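Local coordinates for protein exocyst complex component EXO70 (Saccharomyces cerevisiae, PDB 2B1E) that tethers secretory vesicles to sites of exocytosis as part of the exocyst complex and plays a role in assembling that complex, at residues Asp315-Leu320 and Thr422-Ile427; Glu340-Ser345 and Asn365-Cys370. All coordinates share one frame; numbering follows the deposited sequence.

Overall arrangement
Passing the N-terminal helices, the chain reaches helix 311-323, whose residues 315-320 form the first half of interaction 1. Residues 340-345 come next, in the loop after helix 327-333, and pack against residues 365-370 of helix 364-391; interaction 2 thus closes a short loop of 19 intervening residues. Only after helix 410-429 begins do residues 422-427 complete interaction 1, closing a loop of 101 residues that contains the whole of interaction 2. The two do not touch: their centres lie about 18 Å apart, their nearest atoms about 8 Å. Helix 364-391 relates them, carrying half of interaction 2 near its start and packing farther along against both helices of interaction 1.

Interaction 1 of 2, residues Asp315-Leu320 and Thr422-Ile427; sequences DTMSRL and TLVEQI
M317 bridges the gap between two helices, with its side chain lodged against I427 and V424 one turn apart on the facing helix. It has the most surface buried by the contact, and its backbone is also nearest the partner, with M317 CA 6.5 Å from V424 CA. The base of the methionine meets I427: M317 CB lies 3.3 Å from I427 CD1, tighter than normal carbon-carbon packing. I427 CG2 flanks the same carbon, 3.9 Å from M317 CB. With CG1 anti to the carbonyl carbon (chi1 -72°) and CG2 anti to the backbone N, the isoleucine sets both its branches against one methylene. A branched, stiff residue suits this place, since two methyl-tipped arms can close on the partner with little freedom to move.

The contact joins helix 311-323 to helix 410-429 within the C-terminal family region of EXO70, a long rod of packed helices, and here apolar side chains meet between two of them. Farther out, the methionine bends at both chi2 and chi3 (-47° and 97°), which carries its sulfur across to the valine. There M317 SD rests against the two methyls, 3.9 Å from V424 CG1 and likewise 3.9 Å from V424 CG2. An unbranched chain with a large, polarisable thioether sulfur near its end is well fitted to follow such a surface, while the short valine suits the close approach of the two backbones. V424 also packs on I376 and L379 of helix 364-391, and T316 touches L379, so that V424 and T316 bring the third helix to the contact.

Interaction 2 of 2, residues Glu340-Ser345 and Asn365-Cys370; sequences ENWLPS and NVLLSC
W342 reaches from its loop to residues 365-370 of helix 364-391 with the six-membered end of the indole, meeting L367 and C370, one turn apart. Among the apolar contacts, W342 CH2 is in ordinary contact with L367 CD1 at 4.0 Å, while W342 CZ2 is looser, 4.4 Å from C370 CB. L367 CG lies anti to the backbone N (chi1 -162°), which swings the leucine's methyl end to the indole although the CB bond does not aim at it. A small cysteine leaves room for the broad ring beside it.

The ring also meets backbone. W342 CH2 lies 3.5 Å from L367 O and W342 CZ2 4.2 Å from C370 C, both approached obliquely.

No hydrogen bond crosses between the two segments, but W342 NE1 pairs with D374 OD2 farther along the same helix. Tryptophan suits the place: its large flat indole spans from loop to helix and carries a single N-H. With only an alanine at W342, D374 would probably lose this partner and a gap would open beside L367 and C370.

F371, also on helix 364-391, meets the indole edge-to-face and I290 of helix 268-299 packs on it, so the loop after helix 327-333 places its tryptophan between the two helices.

Interaction 1 of 2, residues Asp315-Leu320 and Thr422-Ile427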
loop_
_atom_site.group_PDB
_atom_site.type_symbol
_atom_site.label_atom_id
_atom_site.label_comp_id
_atom_site.label_asym_id
_atom_site.label_seq_id
_atom_site.Cartn_x
_atom_site.Cartn_y
_atom_site.Cartn_z
ATOM N N ASP A 315 1.599 -15.579 14.369
ATOM C CA ASP A 315 1.912 -14.181 14.084
ATOM C C ASP A 315 2.064 -13.900 12.595
ATOM O O ASP A 315 1.509 -12.930 12.076
ATOM C CB ASP A 315 3.203 -13.770 14.795
ATOM C CG ASP A 315 3.507 -12.283 14.646
ATOM O OD1 ASP A 315 2.858 -11.472 15.343
ATOM O OD2 ASP A 315 4.388 -11.927 13.830
ATOM N N THR A 316 2.831 -14.744 11.911
ATOM C CA THR A 316 3.064 -14.562 10.484
ATOM C C THR A 316 1.779 -14.531 9.657
ATOM O O THR A 316 1.640 -13.703 8.758
ATOM C CB THR A 316 3.998 -15.664 9.922
ATOM O OG1 THR A 316 5.266 -15.596 10.584
ATOM C CG2 THR A 316 4.225 -15.468 8.428
ATOM N N MET A 317 0.837 -15.420 9.952
ATOM C CA MET A 317 -0.400 -15.442 9.179
ATOM C C MET A 317 -1.319 -14.271 9.523
ATOM O O MET A 317 -1.988 -13.725 8.643
ATOM C CB MET A 317 -1.124 -16.776 9.363
ATOM C CG MET A 317 -0.351 -17.962 8.790
ATOM S SD MET A 317 0.291 -17.701 7.114
ATOM C CE MET A 317 1.888 -17.223 7.427
ATOM N N SER A 318 -1.345 -13.872 10.789
ATOM C CA SER A 318 -2.171 -12.740 11.188
ATOM C C SER A 318 -1.673 -11.537 10.389
ATOM O O SER A 318 -2.460 -10.761 9.844
ATOM C CB SER A 318 -2.020 -12.466 12.685
ATOM O OG SER A 318 -2.848 -11.387 13.092
ATOM N N ARG A 319 -0.354 -11.405 10.315
ATOM C CA ARG A 319 0.279 -10.314 9.584
ATOM C C ARG A 319 -0.119 -10.343 8.109
ATOM O O ARG A 319 -0.552 -9.329 7.555
ATOM C CB ARG A 319 1.803 -10.408 9.727
ATOM C CG ARG A 319 2.594 -9.411 8.890
ATOM C CD ARG A 319 2.298 -7.963 9.265
ATOM N NE ARG A 319 2.609 -7.661 10.661
ATOM C CZ ARG A 319 2.511 -6.448 11.198
ATOM N NH1 ARG A 319 2.115 -5.424 10.456
ATOM N NH2 ARG A 319 2.802 -6.256 12.478
ATOM N N LEU A 320 0.035 -11.501 7.473
ATOM C CA LEU A 320 -0.332 -11.643 6.067
ATOM C C LEU A 320 -1.836 -11.411 5.919
ATOM O O LEU A 320 -2.300 -10.871 4.909
ATOM C CB LEU A 320 0.040 -13.041 5.551
ATOM C CG LEU A 320 1.535 -13.360 5.448
ATOM C CD1 LEU A 320 1.729 -14.782 4.941
ATOM C CD2 LEU A 320 2.209 -12.363 4.510
ATOM N N THR A 422 -0.475 -26.453 8.167
ATOM C CA THR A 422 -1.903 -26.747 8.222
ATOM C C THR A 422 -2.660 -25.476 8.596
ATOM O O THR A 422 -3.683 -25.150 7.985
ATOM C CB THR A 422 -2.217 -27.859 9.245
ATOM O OG1 THR A 422 -1.869 -29.125 8.682
ATOM C CG2 THR A 422 -3.701 -27.861 9.606
ATOM N N LEU A 423 -2.157 -24.755 9.599
ATOM C CA LEU A 423 -2.793 -23.506 9.999
ATOM C C LEU A 423 -2.590 -22.504 8.864
ATOM O O LEU A 423 -3.497 -21.733 8.541
ATOM C CB LEU A 423 -2.189 -22.953 11.294
ATOM C CG LEU A 423 -2.715 -21.556 11.658
ATOM C CD1 LEU A 423 -4.225 -21.609 11.835
ATOM C CD2 LEU A 423 -2.054 -21.055 12.924
ATOM N N VAL A 424 -1.411 -22.524 8.244
ATOM C CA VAL A 424 -1.133 -21.610 7.135
ATOM C C VAL A 424 -2.185 -21.730 6.031
ATOM O O VAL A 424 -2.698 -20.724 5.532
ATOM C CB VAL A 424 0.250 -21.879 6.506
ATOM C CG1 VAL A 424 0.382 -21.126 5.180
ATOM C CG2 VAL A 424 1.340 -21.448 7.458
ATOM N N GLU A 425 -2.504 -22.961 5.652
ATOM C CA GLU A 425 -3.490 -23.197 4.606
ATOM C C GLU A 425 -4.916 -22.831 5.030
ATOM O O GLU A 425 -5.726 -22.392 4.207
ATOM C CB GLU A 425 -3.428 -24.658 4.160
ATOM C CG GLU A 425 -4.462 -25.034 3.124
ATOM C CD GLU A 425 -3.995 -26.164 2.238
ATOM O OE1 GLU A 425 -3.486 -27.172 2.772
ATOM O OE2 GLU A 425 -4.143 -26.040 1.004
ATOM N N GLN A 426 -5.216 -23.005 6.312
ATOM C CA GLN A 426 -6.535 -22.681 6.836
ATOM C C GLN A 426 -6.781 -21.176 6.791
ATOM O O GLN A 426 -7.867 -20.720 6.415
ATOM C CB GLN A 426 -6.665 -23.184 8.278
ATOM C CG GLN A 426 -6.511 -24.689 8.410
ATOM C CD GLN A 426 -6.637 -25.167 9.838
ATOM O OE1 GLN A 426 -6.089 -24.562 10.759
ATOM N NE2 GLN A 426 -7.351 -26.271 10.032
ATOM N N ILE A 427 -5.767 -20.406 7.169
ATOM C CA ILE A 427 -5.881 -18.952 7.179
ATOM C C ILE A 427 -5.887 -18.364 5.771
ATOM O O ILE A 427 -6.410 -17.269 5.549
ATOM C CB ILE A 427 -4.757 -18.326 8.030
ATOM C CG1 ILE A 427 -5.050 -18.600 9.507
ATOM C CG2 ILE A 427 -4.644 -16.823 7.761
ATOM C CD1 ILE A 427 -3.988 -18.116 10.453
#

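Interaction 2 of 2, residues Glu340-Ser345 and Asn365-Cys370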
loop_
_atom_site.group_PDB
_atom_site.type_symbol
_atom_site.label_atom_id
_atom_site.label_comp_id
_atom_site.label_asym_id
_atom_site.label_seq_id
_atom_site.Cartn_x
_atom_site.Cartn_y
_atom_site.Cartn_z
ATOM N N GLU A 340 13.808 -9.009 -4.935
ATOM C CA GLU A 340 15.057 -8.859 -4.205
ATOM C C GLU A 340 15.008 -7.690 -3.232
ATOM O O GLU A 340 15.946 -7.473 -2.466
ATOM C CB GLU A 340 16.217 -8.689 -5.186
ATOM C CG GLU A 340 16.369 -9.870 -6.132
ATOM C CD GLU A 340 17.556 -9.733 -7.062
ATOM O OE1 GLU A 340 17.633 -8.711 -7.776
ATOM O OE2 GLU A 340 18.407 -10.649 -7.083
ATOM N N ASN A 341 13.910 -6.942 -3.258
ATOM C CA ASN A 341 13.743 -5.805 -2.357
ATOM C C ASN A 341 13.229 -6.252 -0.991
ATOM O O ASN A 341 13.349 -5.521 -0.007
ATOM C CB ASN A 341 12.772 -4.776 -2.953
ATOM C CG ASN A 341 13.412 -3.912 -4.026
ATOM O OD1 ASN A 341 12.768 -3.024 -4.589
ATOM N ND2 ASN A 341 14.687 -4.165 -4.311
ATOM N N TRP A 342 12.656 -7.452 -0.930
ATOM C CA TRP A 342 12.134 -7.969 0.329
ATOM C C TRP A 342 12.845 -9.236 0.804
ATOM O O TRP A 342 12.684 -9.642 1.954
ATOM C CB TRP A 342 10.620 -8.217 0.223
ATOM C CG TRP A 342 10.204 -9.305 -0.734
ATOM C CD1 TRP A 342 10.508 -10.631 -0.650
ATOM C CD2 TRP A 342 9.363 -9.160 -1.889
ATOM N NE1 TRP A 342 9.908 -11.322 -1.674
ATOM C CE2 TRP A 342 9.199 -10.444 -2.451
ATOM C CE3 TRP A 342 8.730 -8.068 -2.501
ATOM C CZ2 TRP A 342 8.428 -10.671 -3.599
ATOM C CZ3 TRP A 342 7.960 -8.292 -3.645
ATOM C CH2 TRP A 342 7.817 -9.586 -4.180
ATOM N N LEU A 343 13.626 -9.860 -0.071
ATOM C CA LEU A 343 14.357 -11.069 0.303
ATOM C C LEU A 343 15.701 -10.716 0.928
ATOM O O LEU A 343 16.278 -9.669 0.634
ATOM C CB LEU A 343 14.604 -11.961 -0.918
ATOM C CG LEU A 343 13.419 -12.666 -1.580
ATOM C CD1 LEU A 343 13.929 -13.506 -2.741
ATOM C CD2 LEU A 343 12.700 -13.544 -0.573
ATOM N N PRO A 344 16.220 -11.594 1.803
ATOM C CA PRO A 344 17.509 -11.353 2.457
ATOM C C PRO A 344 18.643 -11.258 1.436
ATOM O O PRO A 344 18.589 -11.882 0.378
ATOM C CB PRO A 344 17.648 -12.550 3.392
ATOM C CG PRO A 344 16.916 -13.628 2.659
ATOM C CD PRO A 344 15.681 -12.908 2.186
ATOM N N SER A 345 19.662 -10.470 1.769
ATOM C CA SER A 345 20.816 -10.252 0.898
ATOM C C SER A 345 21.169 -11.418 -0.020
ATOM O O SER A 345 20.892 -11.373 -1.219
ATOM C CB SER A 345 22.041 -9.881 1.736
ATOM O OG SER A 345 21.822 -8.675 2.445
ATOM N N ASN A 365 -0.122 -8.390 -9.638
ATOM C CA ASN A 365 -0.744 -9.590 -9.087
ATOM C C ASN A 365 0.255 -10.730 -8.940
ATOM O O ASN A 365 0.256 -11.437 -7.932
ATOM C CB ASN A 365 -1.911 -10.033 -9.964
ATOM C CG ASN A 365 -2.914 -8.925 -10.187
ATOM O OD1 ASN A 365 -2.709 -8.052 -11.032
ATOM N ND2 ASN A 365 -3.994 -8.939 -9.415
ATOM N N VAL A 366 1.102 -10.904 -9.947
ATOM C CA VAL A 366 2.114 -11.951 -9.920
ATOM C C VAL A 366 3.147 -11.605 -8.855
ATOM O O VAL A 366 3.572 -12.459 -8.078
ATOM C CB VAL A 366 2.829 -12.066 -11.286
ATOM C CG1 VAL A 366 3.946 -13.093 -11.207
ATOM C CG2 VAL A 366 1.828 -12.450 -12.363
ATOM N N LEU A 367 3.534 -10.337 -8.822
ATOM C CA LEU A 367 4.519 -9.858 -7.870
ATOM C C LEU A 367 4.041 -10.042 -6.432
ATOM O O LEU A 367 4.769 -10.570 -5.590
ATOM C CB LEU A 367 4.814 -8.385 -8.139
ATOM C CG LEU A 367 6.101 -7.838 -7.540
ATOM C CD1 LEU A 367 7.286 -8.664 -8.028
ATOM C CD2 LEU A 367 6.258 -6.383 -7.946
ATOM N N LEU A 368 2.813 -9.611 -6.161
ATOM C CA LEU A 368 2.238 -9.721 -4.825
ATOM C C LEU A 368 2.044 -11.176 -4.406
ATOM O O LEU A 368 2.192 -11.512 -3.229
ATOM C CB LEU A 368 0.900 -8.983 -4.761
ATOM C CG LEU A 368 0.191 -8.968 -3.404
ATOM C CD1 LEU A 368 1.086 -8.304 -2.369
ATOM C CD2 LEU A 368 -1.136 -8.230 -3.523
ATOM N N SER A 369 1.693 -12.035 -5.361
ATOM C CA SER A 369 1.508 -13.452 -5.057
ATOM C C SER A 369 2.848 -14.034 -4.644
ATOM O O SER A 369 2.927 -14.814 -3.697
ATOM C CB SER A 369 0.985 -14.224 -6.273
ATOM O OG SER A 369 0.924 -15.617 -5.987
ATOM N N CYS A 370 3.897 -13.643 -5.363
ATOM C CA CYS A 370 5.238 -14.128 -5.076
ATOM C C CYS A 370 5.612 -13.757 -3.644
ATOM O O CYS A 370 6.150 -14.578 -2.900
ATOM C CB CYS A 370 6.248 -13.526 -6.058
ATOM S SG CYS A 370 7.887 -14.310 -6.009
#